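PDB 3D3Z: actibind from Aspergillus niger, which cleaves RNA as a ribonuclease of the T2 family, probably without strict base specificity and with a preference for adenylic acid. Local coordinates for residues 44-50 and 90-96; 149-153 and 199-203; 161-165 and 232-237. All coordinates share one frame; numbering follows the deposited sequence.

Interaction 1: 44-50 and 90-96. Unlike the reference sequence in segment 44-50: Asp46 (reference Gly). With D3Z (1-(5-deoxy-beta-L-xylofuranosyl)pyrimidine-2,4(1H,3H)-dione), chain E; EDO (1,2-ethanediol), chain F.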
loop_
_atom_site.group_PDB
_atom_site.type_symbol
_atom_site.label_atom_id
_atom_site.label_comp_id
_atom_site.label_asym_id
_atom_site.label_seq_id
_atom_site.Cartn_x
_atom_site.Cartn_y
_atom_site.Cartn_z
ATOM N N PRO A 44 -8.276 9.408 -10.716
ATOM C CA PRO A 44 -8.011 10.032 -12.004
ATOM C C PRO A 44 -7.961 8.955 -13.110
ATOM O O PRO A 44 -7.634 7.798 -12.860
ATOM C CB PRO A 44 -6.646 10.703 -11.821
ATOM C CG PRO A 44 -6.308 10.626 -10.352
ATOM C CD PRO A 44 -7.158 9.543 -9.763
ATOM N N SER A 45 -8.303 9.368 -14.319
ATOM C CA SER A 45 -8.278 8.473 -15.491
ATOM C C SER A 45 -6.852 7.949 -15.725
ATOM O O SER A 45 -6.672 6.878 -16.322
ATOM C CB SER A 45 -8.790 9.214 -16.729
ATOM O OG SER A 45 -7.834 10.141 -17.203
ATOM N N ASP A 46 -5.850 8.692 -15.235
ATOM C CA ASP A 46 -4.440 8.366 -15.456
ATOM C C ASP A 46 -3.648 8.122 -14.165
ATOM O O ASP A 46 -2.447 8.424 -14.066
ATOM C CB ASP A 46 -3.771 9.476 -16.276
ATOM C CG ASP A 46 -3.794 10.820 -15.598
ATOM O OD1 ASP A 46 -4.533 11.058 -14.589
ATOM O OD2 ASP A 46 -3.060 11.677 -16.104
ATOM N N SER A 47 -4.307 7.525 -13.182
ATOM C CA SER A 47 -3.620 7.098 -11.990
ATOM C C SER A 47 -4.284 5.875 -11.434
ATOM O O SER A 47 -5.490 5.745 -11.451
ATOM C CB SER A 47 -3.606 8.204 -10.901
ATOM O OG SER A 47 -2.897 7.764 -9.736
ATOM N N TRP A 48 -3.459 5.013 -10.897
ATOM C CA TRP A 48 -3.906 3.948 -10.035
ATOM C C TRP A 48 -4.273 4.605 -8.704
ATOM O O TRP A 48 -3.982 5.798 -8.479
ATOM C CB TRP A 48 -2.798 2.921 -9.862
ATOM C CG TRP A 48 -2.530 2.073 -11.110
ATOM C CD1 TRP A 48 -2.170 2.507 -12.355
ATOM C CD2 TRP A 48 -2.605 0.645 -11.185
ATOM N NE1 TRP A 48 -2.040 1.413 -13.218
ATOM C CE2 TRP A 48 -2.294 0.263 -12.518
ATOM C CE3 TRP A 48 -2.936 -0.346 -10.265
ATOM C CZ2 TRP A 48 -2.312 -1.066 -12.937
ATOM C CZ3 TRP A 48 -2.952 -1.684 -10.689
ATOM C CH2 TRP A 48 -2.642 -2.024 -12.000
ATOM N N THR A 49 -4.924 3.817 -7.852
ATOM C CA THR A 49 -5.351 4.220 -6.501
ATOM C C THR A 49 -4.803 3.262 -5.432
ATOM O O THR A 49 -4.295 2.182 -5.727
ATOM C CB THR A 49 -6.860 4.275 -6.427
ATOM O OG1 THR A 49 -7.429 3.053 -6.885
ATOM C CG2 THR A 49 -7.376 5.406 -7.315
ATOM N N ILE A 50 -4.917 3.678 -4.170
ATOM C CA ILE A 50 -4.447 2.955 -3.019
ATOM C C ILE A 50 -5.436 1.875 -2.626
ATOM O O ILE A 50 -6.644 2.079 -2.573
ATOM C CB ILE A 50 -4.241 3.881 -1.721
ATOM C CG1 ILE A 50 -3.221 5.020 -2.014
ATOM C CG2 ILE A 50 -3.852 3.025 -0.497
ATOM C CD1 ILE A 50 -3.222 6.239 -1.020
ATOM N N TYR A 90 -7.105 14.076 0.109
ATOM C CA TYR A 90 -6.302 13.216 -0.715
ATOM C C TYR A 90 -6.812 11.735 -0.676
ATOM O O TYR A 90 -6.863 11.064 -1.718
ATOM C CB TYR A 90 -4.820 13.313 -0.338
ATOM C CG TYR A 90 -3.889 12.505 -1.228
ATOM C CD1 TYR A 90 -3.153 13.116 -2.233
ATOM C CD2 TYR A 90 -3.689 11.132 -1.011
ATOM C CE1 TYR A 90 -2.309 12.377 -3.059
ATOM C CE2 TYR A 90 -2.862 10.368 -1.852
ATOM C CZ TYR A 90 -2.172 11.016 -2.859
ATOM O OH TYR A 90 -1.328 10.322 -3.669
ATOM N N MET A 91 -7.166 11.214 0.497
ATOM C CA MET A 91 -7.703 9.882 0.554
ATOM C C MET A 91 -9.015 9.676 -0.203
ATOM O O MET A 91 -9.260 8.585 -0.811
ATOM C CB MET A 91 -7.842 9.422 1.996
ATOM C CG MET A 91 -6.500 9.241 2.712
ATOM S SD MET A 91 -6.707 9.023 4.482
ATOM C CE MET A 91 -8.023 7.770 4.609
ATOM N N LYS A 92 -9.891 10.678 -0.150
ATOM C CA LYS A 92 -11.088 10.648 -0.957
ATOM C C LYS A 92 -10.812 10.512 -2.464
ATOM O O LYS A 92 -11.536 9.811 -3.174
ATOM C CB LYS A 92 -11.902 11.906 -0.698
ATOM C CG LYS A 92 -12.577 11.892 0.651
ATOM C CD LYS A 92 -13.257 13.235 0.919
ATOM C CE LYS A 92 -13.897 13.361 2.315
ATOM N NZ LYS A 92 -14.058 14.783 2.833
ATOM N N GLU A 93 -9.737 11.146 -2.926
ATOM C CA GLU A 93 -9.339 11.141 -4.326
ATOM C C GLU A 93 -8.565 9.862 -4.747
ATOM O O GLU A 93 -8.915 9.226 -5.743
ATOM C CB GLU A 93 -8.516 12.407 -4.632
ATOM C CG GLU A 93 -7.914 12.423 -6.015
ATOM C CD GLU A 93 -8.936 12.350 -7.162
ATOM O OE1 GLU A 93 -10.126 12.507 -6.937
ATOM O OE2 GLU A 93 -8.521 12.078 -8.270
ATOM N N TYR A 94 -7.593 9.479 -3.918
ATOM C CA TYR A 94 -6.600 8.466 -4.248
ATOM C C TYR A 94 -6.719 7.171 -3.453
ATOM O O TYR A 94 -6.087 6.220 -3.824
ATOM C CB TYR A 94 -5.167 9.030 -4.196
ATOM C CG TYR A 94 -4.811 10.052 -5.268
ATOM C CD1 TYR A 94 -4.420 9.658 -6.534
ATOM C CD2 TYR A 94 -4.770 11.411 -4.978
ATOM C CE1 TYR A 94 -4.079 10.601 -7.494
ATOM C CE2 TYR A 94 -4.472 12.347 -5.944
ATOM C CZ TYR A 94 -4.115 11.935 -7.195
ATOM O OH TYR A 94 -3.806 12.857 -8.174
ATOM N N TRP A 95 -7.568 7.141 -2.426
ATOM C CA TRP A 95 -7.874 5.928 -1.683
ATOM C C TRP A 95 -9.409 5.688 -1.663
ATOM O O TRP A 95 -10.013 5.270 -0.660
ATOM C CB TRP A 95 -7.294 6.043 -0.301
ATOM C CG TRP A 95 -7.092 4.770 0.396
ATOM C CD1 TRP A 95 -7.726 3.581 0.175
ATOM C CD2 TRP A 95 -6.193 4.547 1.487
ATOM N NE1 TRP A 95 -7.271 2.623 1.032
ATOM C CE2 TRP A 95 -6.342 3.189 1.866
ATOM C CE3 TRP A 95 -5.283 5.378 2.198
ATOM C CZ2 TRP A 95 -5.570 2.612 2.900
ATOM C CZ3 TRP A 95 -4.501 4.793 3.223
ATOM C CH2 TRP A 95 -4.709 3.451 3.592
ATOM N N PRO A 96 -10.054 5.835 -2.828
ATOM C CA PRO A 96 -11.488 5.647 -2.837
ATOM C C PRO A 96 -11.942 4.167 -2.719
ATOM O O PRO A 96 -11.201 3.218 -3.105
ATOM C CB PRO A 96 -11.880 6.218 -4.191
ATOM C CG PRO A 96 -10.749 5.827 -5.110
ATOM C CD PRO A 96 -9.541 6.047 -4.185
HETATM N N1 D3Z E . -12.649 -2.957 -2.259
HETATM C C2 D3Z E . -13.208 -1.777 -1.729
HETATM N N3 D3Z E . -12.940 -0.609 -2.304
HETATM C C4 D3Z E . -12.142 -0.513 -3.368
HETATM C C5 D3Z E . -11.593 -1.656 -3.886
HETATM C C6 D3Z E . -11.857 -2.895 -3.317
HETATM O O2 D3Z E . -13.958 -1.803 -0.731
HETATM O O4 D3Z E . -11.887 0.575 -3.924
HETATM C "C1'" D3Z E . -12.910 -4.236 -1.650
HETATM C "C2'" D3Z E . -13.254 -3.939 -0.205
HETATM O "O2'" D3Z E . -14.644 -4.227 0.036
HETATM C "C3'" D3Z E . -12.273 -4.743 0.630
HETATM C "C4'" D3Z E . -11.400 -5.518 -0.339
HETATM O "O3'" D3Z E . -11.455 -3.883 1.405
HETATM O "O4'" D3Z E . -11.722 -5.048 -1.663
HETATM C "C5'" D3Z E . -9.932 -5.310 0.017
HETATM C C1 EDO F . -13.913 9.664 -7.287
HETATM O O1 EDO F . -13.921 8.382 -7.945
HETATM C C2 EDO F . -12.818 9.654 -6.219
HETATM O O2 EDO F . -11.570 9.146 -6.723
HETATM O O HOH W 1 -8.639 2.741 -4.303
#
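Ile50 N donates to Tyr94 O at 2.8 Å where the start of strand 49-56 meets the C-terminal end of helix 85-94, in the alpha+beta fold of RNase T2. The bond is nearly straight, 175° at the hydrogen. It ties the strand to the last turn of the helix, just before Trp95 leaves the helical conformation.

The apolar contact centres on Ile50 and Trp95. Ile50 CG2 sits over the middle of one indole face, 3.5 Å from the centroid of the five-membered ring of Trp95. Chi1 of -59° sets CG1 of Ile50 beside the backbone N and CG2 anti to that N; the extended chi2 then carries CD1 to the edge of the Tyr90 ring. Pro44 crosses Tyr94 at about a right angle, with Pro44 CG 3.6 Å from Tyr94 CE1. Thr49 CB and CG2 pack on Pro96 CD.

Within 44-50, Ser47 OG donates to Trp48 O at 2.6 Å. The same OG lies in the plane of the Tyr94 ring, at its edge.

The contact reaches the ligand pocket through Pro96, whose O comes 2.9 Å from O4 of the bound D3Z. The Trp95 side chain also lies close to Glu111, a predicted active-site residue. One water joins the two segments: it accepts from Thr49 OG1 and donates to Ile50 O and, at 2.9 Å, to Pro96 O.

Interaction 2: 149-153 and 199-203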
loop_
_atom_site.group_PDB
_atom_site.type_symbol
_atom_site.label_atom_id
_atom_site.label_comp_id
_atom_site.label_asym_id
_atom_site.label_seq_id
_atom_site.Cartn_x
_atom_site.Cartn_y
_atom_site.Cartn_z
ATOM N N THR A 149 5.343 7.596 -4.060
ATOM C CA THR A 149 6.617 7.292 -4.686
ATOM C C THR A 149 6.477 6.182 -5.751
ATOM O O THR A 149 7.472 5.780 -6.360
ATOM C CB THR A 149 7.678 6.850 -3.643
ATOM O OG1 THR A 149 7.297 5.613 -3.057
ATOM C CG2 THR A 149 7.906 7.920 -2.524
ATOM N N LEU A 150 5.265 5.653 -5.926
ATOM C CA LEU A 150 5.031 4.428 -6.721
ATOM C C LEU A 150 3.967 4.693 -7.759
ATOM O O LEU A 150 2.892 4.107 -7.687
ATOM C CB LEU A 150 4.571 3.307 -5.772
ATOM C CG LEU A 150 5.623 2.809 -4.802
ATOM C CD1 LEU A 150 4.999 1.968 -3.710
ATOM C CD2 LEU A 150 6.694 2.025 -5.552
ATOM N N ASP A 151 4.253 5.625 -8.672
ATOM C CA ASP A 151 3.321 6.041 -9.708
ATOM C C ASP A 151 3.378 5.000 -10.865
ATOM O O ASP A 151 4.050 5.186 -11.877
ATOM C CB ASP A 151 3.630 7.450 -10.187
ATOM C CG ASP A 151 2.658 7.957 -11.236
ATOM O OD1 ASP A 151 1.723 7.248 -11.671
ATOM O OD2 ASP A 151 2.853 9.106 -11.677
ATOM N N SER A 152 2.645 3.924 -10.646
ATOM C CA SER A 152 2.414 2.818 -11.578
ATOM C C SER A 152 1.970 3.274 -12.963
ATOM O O SER A 152 2.523 2.823 -13.967
ATOM C CB SER A 152 1.354 1.898 -10.935
ATOM O OG SER A 152 1.845 1.379 -9.724
ATOM N N TYR A 153 0.974 4.153 -13.048
ATOM C CA TYR A 153 0.502 4.623 -14.351
ATOM C C TYR A 153 1.621 5.216 -15.203
ATOM O O TYR A 153 1.732 4.881 -16.393
ATOM C CB TYR A 153 -0.608 5.642 -14.240
ATOM C CG TYR A 153 -1.197 5.987 -15.584
ATOM C CD1 TYR A 153 -2.347 5.347 -16.019
ATOM C CD2 TYR A 153 -0.579 6.910 -16.460
ATOM C CE1 TYR A 153 -2.904 5.625 -17.229
ATOM C CE2 TYR A 153 -1.137 7.183 -17.718
ATOM C CZ TYR A 153 -2.301 6.521 -18.087
ATOM O OH TYR A 153 -2.916 6.744 -19.300
ATOM N N LEU A 199 -1.758 -4.355 -7.885
ATOM C CA LEU A 199 -0.294 -4.348 -7.750
ATOM C C LEU A 199 0.082 -4.399 -6.257
ATOM O O LEU A 199 -0.564 -3.723 -5.393
ATOM C CB LEU A 199 0.316 -3.126 -8.433
ATOM C CG LEU A 199 0.166 -2.910 -9.948
ATOM C CD1 LEU A 199 0.744 -1.574 -10.369
ATOM C CD2 LEU A 199 0.823 -4.067 -10.751
ATOM N N TYR A 200 1.034 -5.283 -5.912
ATOM C CA TYR A 200 1.682 -5.280 -4.570
ATOM C C TYR A 200 3.186 -5.035 -4.710
ATOM O O TYR A 200 3.932 -5.879 -5.227
ATOM C CB TYR A 200 1.528 -6.565 -3.766
ATOM C CG TYR A 200 0.215 -7.312 -3.719
ATOM C CD1 TYR A 200 -1.030 -6.716 -4.025
ATOM C CD2 TYR A 200 0.206 -8.651 -3.324
ATOM C CE1 TYR A 200 -2.201 -7.448 -3.951
ATOM C CE2 TYR A 200 -0.962 -9.379 -3.249
ATOM C CZ TYR A 200 -2.165 -8.785 -3.547
ATOM O OH TYR A 200 -3.323 -9.543 -3.448
ATOM N N TYR A 201 3.628 -3.872 -4.240
ATOM C CA TYR A 201 5.056 -3.548 -4.162
ATOM C C TYR A 201 5.579 -3.913 -2.782
ATOM O O TYR A 201 5.107 -3.381 -1.778
ATOM C CB TYR A 201 5.271 -2.073 -4.449
ATOM C CG TYR A 201 4.896 -1.548 -5.815
ATOM C CD1 TYR A 201 5.853 -1.471 -6.846
ATOM C CD2 TYR A 201 3.633 -1.031 -6.077
ATOM C CE1 TYR A 201 5.537 -0.915 -8.071
ATOM C CE2 TYR A 201 3.327 -0.503 -7.306
ATOM C CZ TYR A 201 4.271 -0.485 -8.307
ATOM O OH TYR A 201 3.999 0.055 -9.531
ATOM N N TYR A 202 6.561 -4.825 -2.739
ATOM C CA TYR A 202 7.126 -5.348 -1.497
ATOM C C TYR A 202 8.346 -4.537 -1.068
ATOM O O TYR A 202 9.108 -4.003 -1.905
ATOM C CB TYR A 202 7.525 -6.824 -1.623
ATOM C CG TYR A 202 6.365 -7.790 -1.829
ATOM C CD1 TYR A 202 5.995 -8.679 -0.848
ATOM C CD2 TYR A 202 5.655 -7.822 -3.035
ATOM C CE1 TYR A 202 4.909 -9.571 -1.037
ATOM C CE2 TYR A 202 4.577 -8.725 -3.239
ATOM C CZ TYR A 202 4.237 -9.591 -2.247
ATOM O OH TYR A 202 3.184 -10.462 -2.449
ATOM N N PHE A 203 8.482 -4.416 0.249
ATOM C CA PHE A 203 9.549 -3.635 0.890
ATOM C C PHE A 203 9.995 -4.321 2.166
ATOM O O PHE A 203 9.221 -4.980 2.889
ATOM C CB PHE A 203 9.043 -2.251 1.311
ATOM C CG PHE A 203 8.771 -1.337 0.191
ATOM C CD1 PHE A 203 9.788 -0.581 -0.345
ATOM C CD2 PHE A 203 7.482 -1.216 -0.319
ATOM C CE1 PHE A 203 9.538 0.273 -1.350
ATOM C CE2 PHE A 203 7.241 -0.372 -1.335
ATOM C CZ PHE A 203 8.258 0.379 -1.842
#
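Leu150 and Ser152 meet Tyr201 where the turn leading into helix 152-158 packs on strand 195-206 of the antiparallel RNase T2 sheet. Every second residue of the strand, Leu199, Tyr201 and Phe203, directs its CB toward the turn.

Leu150 has CG anti to its carbonyl carbon (chi1 -68°), and its two methyls divide the work. Leu150 CD2 lies over one face of the Tyr201 ring, nearer its border than its middle and 4.0 Å from the centroid. Leu150 CD1 reaches the edge of the Phe203 ring, 4.0 Å from Phe203 CE2. The leucine and the tyrosine run antiparallel, each extending past the other's flank.

Ser152 turns OG beside its own backbone N, at chi1 -62°. This brings OG into the plane of the Tyr201 ring at its edge. Tyr201 OH donates to Ser152 OG over a short 2.5 Å. Gln34 OE1 is a second partner of Ser152 OG, so two bonds hold this buried hydroxyl. Asp151 is the N-cap, and its side chain caps a backbone N of the first turn. Leu178 of helix 171-179 packs on Ser152, Leu199 and Tyr201. Beside the hydroxyl pair, Leu199 CD1 comes to 3.2 Å from Ser152 OG.

Interaction 3: 161-165 and 232-237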
loop_
_atom_site.group_PDB
_atom_site.type_symbol
_atom_site.label_atom_id
_atom_site.label_comp_id
_atom_site.label_asym_id
_atom_site.label_seq_id
_atom_site.Cartn_x
_atom_site.Cartn_y
_atom_site.Cartn_z
ATOM N N ILE A 161 3.031 1.311 -22.162
ATOM C CA ILE A 161 1.876 0.514 -21.726
ATOM C C ILE A 161 0.804 1.478 -21.150
ATOM O O ILE A 161 0.936 2.001 -20.039
ATOM C CB ILE A 161 2.295 -0.548 -20.682
ATOM C CG1 ILE A 161 3.325 -1.534 -21.277
ATOM C CG2 ILE A 161 1.095 -1.297 -20.173
ATOM C CD1 ILE A 161 4.151 -2.262 -20.274
ATOM N N THR A 162 -0.211 1.770 -21.954
ATOM C CA THR A 162 -1.273 2.682 -21.564
ATOM C C THR A 162 -2.640 2.005 -21.737
ATOM O O THR A 162 -2.805 1.038 -22.521
ATOM C CB THR A 162 -1.184 4.007 -22.350
ATOM O OG1 THR A 162 -1.363 3.759 -23.749
ATOM C CG2 THR A 162 0.159 4.678 -22.121
ATOM N N PRO A 163 -3.642 2.447 -20.953
ATOM C CA PRO A 163 -4.924 1.794 -21.117
ATOM C C PRO A 163 -5.447 1.878 -22.557
ATOM O O PRO A 163 -5.271 2.894 -23.221
ATOM C CB PRO A 163 -5.844 2.567 -20.138
ATOM C CG PRO A 163 -4.912 3.124 -19.101
ATOM C CD PRO A 163 -3.668 3.479 -19.887
ATOM N N SER A 164 -6.076 0.798 -23.015
ATOM C CA SER A 164 -6.553 0.674 -24.418
ATOM C C SER A 164 -7.764 -0.254 -24.531
ATOM O O SER A 164 -7.812 -1.306 -23.890
ATOM C CB SER A 164 -5.413 0.159 -25.325
ATOM O OG SER A 164 -5.832 -0.029 -26.674
ATOM N N GLU A 165 -8.728 0.129 -25.366
ATOM C CA GLU A 165 -9.852 -0.745 -25.677
ATOM C C GLU A 165 -9.392 -1.959 -26.497
ATOM O O GLU A 165 -9.966 -3.041 -26.360
ATOM C CB GLU A 165 -10.921 0.011 -26.475
ATOM C CG GLU A 165 -11.431 1.325 -25.863
ATOM C CD GLU A 165 -12.187 1.147 -24.542
ATOM O OE1 GLU A 165 -12.392 -0.014 -24.090
ATOM O OE2 GLU A 165 -12.566 2.196 -23.945
ATOM N N TYR A 232 -5.683 -3.705 -20.410
ATOM C CA TYR A 232 -5.527 -2.540 -19.540
ATOM C C TYR A 232 -6.713 -1.617 -19.818
ATOM O O TYR A 232 -6.633 -0.721 -20.659
ATOM C CB TYR A 232 -4.196 -1.880 -19.836
ATOM C CG TYR A 232 -3.644 -0.861 -18.848
ATOM C CD1 TYR A 232 -4.278 -0.551 -17.634
ATOM C CD2 TYR A 232 -2.424 -0.239 -19.123
ATOM C CE1 TYR A 232 -3.704 0.377 -16.753
ATOM C CE2 TYR A 232 -1.851 0.667 -18.252
ATOM C CZ TYR A 232 -2.500 0.974 -17.068
ATOM O OH TYR A 232 -1.908 1.902 -16.228
ATOM N N PRO A 233 -7.868 -1.912 -19.211
ATOM C CA PRO A 233 -9.079 -1.179 -19.616
ATOM C C PRO A 233 -9.049 0.312 -19.270
ATOM O O PRO A 233 -8.569 0.671 -18.178
ATOM C CB PRO A 233 -10.207 -1.925 -18.900
ATOM C CG PRO A 233 -9.622 -3.223 -18.454
ATOM C CD PRO A 233 -8.180 -2.977 -18.232
ATOM N N PRO A 234 -9.470 1.179 -20.221
ATOM C CA PRO A 234 -9.544 2.599 -19.957
ATOM C C PRO A 234 -10.617 2.905 -18.904
ATOM O O PRO A 234 -11.659 2.269 -18.886
ATOM C CB PRO A 234 -9.912 3.206 -21.338
ATOM C CG PRO A 234 -9.571 2.164 -22.331
ATOM C CD PRO A 234 -9.866 0.876 -21.622
ATOM N N LYS A 235 -10.302 3.820 -17.979
ATOM C CA LYS A 235 -11.306 4.290 -17.022
ATOM C C LYS A 235 -12.311 5.197 -17.725
ATOM O O LYS A 235 -11.940 5.879 -18.671
ATOM C CB LYS A 235 -10.648 5.001 -15.837
ATOM C CG LYS A 235 -9.744 4.130 -15.012
ATOM C CD LYS A 235 -9.308 4.903 -13.766
ATOM C CE LYS A 235 -8.628 4.058 -12.759
ATOM N NZ LYS A 235 -8.068 4.892 -11.665
ATOM N N TYR A 236 -13.552 5.199 -17.248
ATOM C CA TYR A 236 -14.605 6.132 -17.707
ATOM C C TYR A 236 -14.809 5.940 -19.223
ATOM O O TYR A 236 -15.026 6.877 -19.941
ATOM C CB TYR A 236 -14.243 7.604 -17.350
ATOM C CG TYR A 236 -13.889 7.789 -15.858
ATOM C CD1 TYR A 236 -14.833 7.598 -14.856
ATOM C CD2 TYR A 236 -12.587 8.158 -15.461
ATOM C CE1 TYR A 236 -14.469 7.709 -13.502
ATOM C CE2 TYR A 236 -12.224 8.282 -14.122
ATOM C CZ TYR A 236 -13.162 8.046 -13.143
ATOM O OH TYR A 236 -12.854 8.210 -11.829
ATOM N N SER A 237 -14.759 4.692 -19.677
ATOM C CA SER A 237 -14.597 4.396 -21.115
ATOM C C SER A 237 -15.787 4.739 -22.013
ATOM O O SER A 237 -15.610 5.370 -23.075
ATOM C CB SER A 237 -14.251 2.930 -21.331
ATOM O OG SER A 237 -14.429 2.593 -22.698
HETATM O O HOH W 2 -0.316 3.570 -18.010
HETATM O O HOH W 3 -5.890 -2.728 -23.080
HETATM O O HOH W 4 -14.128 -0.205 -22.004
#
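Tyr232 lies against Pro163 where the loop 161-165 meets 232-237, close to the end of the modelled chain. The first segment runs between helices 152-158 and 171-179. The other follows strand 213-216 and contains the Pro233-Pro234 pair. They form a loop-to-loop contact at the edge of the RNase T2 fold, far from the ligand pocket.

The Tyr232 side chain can be followed outward. Tyr232 CB points toward the loop and comes 4.0 Å from Pro163 CA. With chi1 -165°, CG is anti to the backbone N, and the ring runs alongside Pro163 in the same direction. CG also faces Pro163 CA. Tyr232 CD2 meets the carbonyl carbon of Thr162 and, at 3.8 Å, Ile161 CG2. CE2 approaches Ile161 O, which lies at the ring edge in its plane. CD1, CE1 and CZ all lie near Pro163 CG. Pro163 CG stands over the centre of one face of the Tyr232 ring, 3.8 Å from the centroid and 9° off the normal: a CH-pi contact. At the tip, OH accepts from Trp48 NE1 and donates to a water, which in turn donates to Ile161 O.

The backbones are joined directly. Ser164 N donates to Tyr232 O at 2.9 Å, with 153° at the hydrogen. Pro163 CA makes a CA-H...O contact with the same oxygen.

Further along, Pro163 CB packs on Pro234 CA. The Glu165 chain bends at chi2, which carries its carboxylate across the Pro234 ring. Pro234 CG lies 3.4 Å from Glu165 OE2. A water donates to Glu165 OE1 at 2.7 Å.

In the fold
The centres of interactions 1 and 2 are 13 Å apart, those of 1 and 3 are 16 Å apart, and those of 2 and 3 are 19 Å apart. Interaction 1 closes along the chain before the other two open; the segments of interactions 2 and 3 alternate. Interactions 1 and 2 reach the same antiparallel sheet, through strands 49-56 and 195-206. Trp48 packs on Ser152 and Leu199 of interaction 2. Tyr153, in helix 152-158, touches Pro163 and Tyr232 of interaction 3. Lys235 NZ probably bonds to Ser47 O, linking interactions 3 and 1. Each contact touches the other two, so they form one connected patch that joins the helix end beside the ligand pocket, the sheet and the C-terminal segment.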